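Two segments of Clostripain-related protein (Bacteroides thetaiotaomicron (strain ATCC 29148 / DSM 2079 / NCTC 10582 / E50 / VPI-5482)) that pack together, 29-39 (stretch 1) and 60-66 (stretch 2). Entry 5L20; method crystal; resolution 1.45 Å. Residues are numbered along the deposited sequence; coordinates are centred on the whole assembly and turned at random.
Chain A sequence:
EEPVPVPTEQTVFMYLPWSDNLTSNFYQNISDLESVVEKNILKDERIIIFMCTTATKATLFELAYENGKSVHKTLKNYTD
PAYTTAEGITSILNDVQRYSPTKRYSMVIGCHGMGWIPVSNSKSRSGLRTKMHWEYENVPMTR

Stretch 1 29-39: NISDLESVVEK
Stretch 2 60-66: LFELAYE

A helix laid on a strand can pack without a hydrogen bond between them, and this pair from a Clostripain-related protein is a compact example: no hydrogen bond crosses the contact, which buries 394 Å² in total. The helix, already under way at Asn-29 (phi/psi near -63/-38), runs over strand 60-66 (phi/psi averaging -121/139, with Leu-63 at -96/121 and Phe-61 at -146/163) with N-to-C directions 32° apart (signed angle -32°) and axes 8.6 Å apart at closest approach. The register sets Glu-34 over Leu-63 (CA to CA 7.1 Å) and Val-37 over Tyr-65 (CA to CA 6.2 Å).

Strand alternation points Phe-61 (p, chi2 -86°), Leu-63 (m, t) and Tyr-65 (t, chi2 78°) toward the helix, which answers with Ile-30 (m, t), Leu-33 (t, p) and Val-37 (t). Leu-63 is the principal bump: its CD1 sits in a hollow lined by Glu-34 CG at 3.6 Å, Val-37 CG2 at 4.1 Å and Leu-33 CD2 at 4.3 Å. Glu-34 (m, t, chi3 64°) lies along Leu-63, with Glu-34 CD also 3.7 Å from Leu-63 CD2; both carboxylate oxygens are hydrogen-bonded elsewhere in the structure. Ile-30 CD1 meets the Phe-61 ring edge, 4.2 Å from CZ. Val-37 CG1 lies 3.6 Å from Ala-64 O and 4.2 Å from Tyr-65 CB. Beyond it, the Tyr-65 ring reaches two backbone carbonyls obliquely, CD1 3.4 Å from Val-37 O and CE1 3.2 Å from Glu-38 O.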

# COMPACT_ATOMS: atom_id res chain seq x y z
N ASN A 29 3.12 -6.12 9.37
CA ASN A 29 3.80 -4.92 8.89
C ASN A 29 2.89 -3.66 8.98
O ASN A 29 3.31 -2.57 9.40
CB ASN A 29 4.25 -5.06 7.43
CG ASN A 29 5.35 -6.09 7.23
OD1 ASN A 29 5.34 -6.82 6.25
ND2 ASN A 29 6.33 -6.13 8.15
N ILE A 30 1.63 -3.82 8.57
CA ILE A 30 0.68 -2.71 8.62
C ILE A 30 0.41 -2.30 10.07
O ILE A 30 0.42 -1.12 10.39
CB ILE A 30 -0.64 -3.08 7.88
CG1 ILE A 30 -0.38 -3.22 6.36
CG2 ILE A 30 -1.70 -1.99 8.14
CD1 ILE A 30 -1.48 -3.93 5.62
N SER A 31 0.24 -3.30 10.94
CA SER A 31 0.04 -3.01 12.36
C SER A 31 1.22 -2.23 12.95
O SER A 31 1.05 -1.23 13.67
CB SER A 31 -0.19 -4.32 13.13
OG SER A 31 -0.39 -4.03 14.51
N ASP A 32 2.43 -2.68 12.62
CA ASP A 32 3.63 -1.97 13.06
C ASP A 32 3.68 -0.54 12.54
O ASP A 32 4.02 0.40 13.26
CB ASP A 32 4.89 -2.71 12.61
CG ASP A 32 5.17 -3.96 13.43
OD1 ASP A 32 4.46 -4.25 14.43
OD2 ASP A 32 6.15 -4.65 13.09
N LEU A 33 3.33 -0.35 11.27
CA LEU A 33 3.34 1.00 10.73
C LEU A 33 2.25 1.86 11.38
O LEU A 33 2.48 3.04 11.63
CB LEU A 33 3.18 0.95 9.21
CG LEU A 33 3.26 2.28 8.46
CD1 LEU A 33 4.61 2.95 8.66
CD2 LEU A 33 2.98 2.10 6.95
N GLU A 34 1.10 1.27 11.67
CA GLU A 34 0.04 2.00 12.37
C GLU A 34 0.48 2.52 13.74
O GLU A 34 0.01 3.57 14.18
CB GLU A 34 -1.20 1.13 12.54
CG GLU A 34 -1.99 0.95 11.27
CD GLU A 34 -3.44 0.55 11.52
OE1 GLU A 34 -4.20 1.34 12.11
OE2 GLU A 34 -3.81 -0.55 11.09
N SER A 35 1.39 1.80 14.40
CA SER A 35 1.83 2.26 15.71
C SER A 35 2.58 3.59 15.56
O SER A 35 2.61 4.38 16.50
CB SER A 35 2.70 1.19 16.42
OG SER A 35 4.00 1.10 15.86
N VAL A 36 3.15 3.86 14.38
CA VAL A 36 3.77 5.16 14.10
C VAL A 36 2.75 6.26 13.79
O VAL A 36 2.90 7.41 14.21
CB VAL A 36 4.77 5.05 12.91
CG1 VAL A 36 5.34 6.41 12.51
CG2 VAL A 36 5.90 4.07 13.27
N VAL A 37 1.71 5.92 13.03
CA VAL A 37 0.63 6.87 12.72
C VAL A 37 -0.02 7.38 13.99
O VAL A 37 -0.37 8.56 14.08
CB VAL A 37 -0.42 6.24 11.79
CG1 VAL A 37 -1.67 7.16 11.61
CG2 VAL A 37 0.22 5.93 10.44
N GLU A 38 -0.12 6.51 14.99
CA GLU A 38 -0.70 6.91 16.28
C GLU A 38 0.01 8.08 16.96
O GLU A 38 -0.51 8.64 17.93
CB GLU A 38 -0.70 5.72 17.23
CG GLU A 38 -1.57 4.58 16.79
CD GLU A 38 -1.46 3.38 17.71
OE1 GLU A 38 -0.44 3.28 18.43
OE2 GLU A 38 -2.39 2.54 17.72
N LYS A 39 1.18 8.47 16.46
CA LYS A 39 1.94 9.56 17.07
C LYS A 39 1.74 10.90 16.36
O LYS A 39 2.45 11.88 16.65
CB LYS A 39 3.43 9.21 17.10
CG LYS A 39 3.73 7.83 17.68
CD LYS A 39 5.20 7.50 17.54
CE LYS A 39 5.50 6.09 18.00
NZ LYS A 39 6.95 5.76 17.80
N LEU A 60 -7.61 -0.65 -1.49
CA LEU A 60 -6.79 0.54 -1.34
C LEU A 60 -7.32 1.33 -0.15
O LEU A 60 -8.52 1.65 -0.09
CB LEU A 60 -6.84 1.40 -2.60
CG LEU A 60 -5.86 2.57 -2.64
CD1 LEU A 60 -4.47 2.04 -2.99
CD2 LEU A 60 -6.28 3.60 -3.66
N PHE A 61 -6.48 1.66 0.82
CA PHE A 61 -6.96 2.43 1.97
C PHE A 61 -5.91 3.39 2.50
O PHE A 61 -4.71 3.27 2.18
CB PHE A 61 -7.45 1.49 3.11
CG PHE A 61 -6.38 0.59 3.69
CD1 PHE A 61 -6.10 -0.64 3.11
CD2 PHE A 61 -5.72 0.95 4.85
CE1 PHE A 61 -5.15 -1.49 3.66
CE2 PHE A 61 -4.74 0.10 5.41
CZ PHE A 61 -4.47 -1.10 4.82
N GLU A 62 -6.36 4.34 3.30
CA GLU A 62 -5.47 5.33 3.89
C GLU A 62 -5.33 5.06 5.38
O GLU A 62 -6.29 4.67 6.04
CB GLU A 62 -6.00 6.75 3.65
CG GLU A 62 -5.16 7.83 4.31
CD GLU A 62 -5.60 9.23 3.94
OE1 GLU A 62 -6.57 9.35 3.16
OE2 GLU A 62 -4.95 10.21 4.38
N LEU A 63 -4.10 5.21 5.90
CA LEU A 63 -3.88 5.23 7.35
C LEU A 63 -3.86 6.66 7.76
O LEU A 63 -3.02 7.43 7.29
CB LEU A 63 -2.56 4.58 7.74
CG LEU A 63 -2.42 3.08 7.61
CD1 LEU A 63 -1.07 2.72 8.23
CD2 LEU A 63 -3.56 2.35 8.29
N ALA A 64 -4.76 7.05 8.65
CA ALA A 64 -4.76 8.43 9.09
C ALA A 64 -4.90 8.53 10.60
O ALA A 64 -5.21 7.56 11.28
CB ALA A 64 -5.87 9.20 8.40
N TYR A 65 -4.63 9.73 11.10
CA TYR A 65 -4.73 9.99 12.52
C TYR A 65 -5.99 10.82 12.74
O TYR A 65 -6.14 11.89 12.17
CB TYR A 65 -3.49 10.72 13.01
CG TYR A 65 -3.45 10.99 14.49
CD1 TYR A 65 -3.12 9.98 15.39
CD2 TYR A 65 -3.71 12.26 14.99
CE1 TYR A 65 -3.08 10.23 16.76
CE2 TYR A 65 -3.67 12.52 16.36
CZ TYR A 65 -3.35 11.50 17.23
OH TYR A 65 -3.30 11.75 18.58
N GLU A 66 -6.91 10.31 13.55
CA GLU A 66 -8.17 11.00 13.79
C GLU A 66 -8.64 10.75 15.21
O GLU A 66 -8.56 9.62 15.70
CB GLU A 66 -9.24 10.54 12.78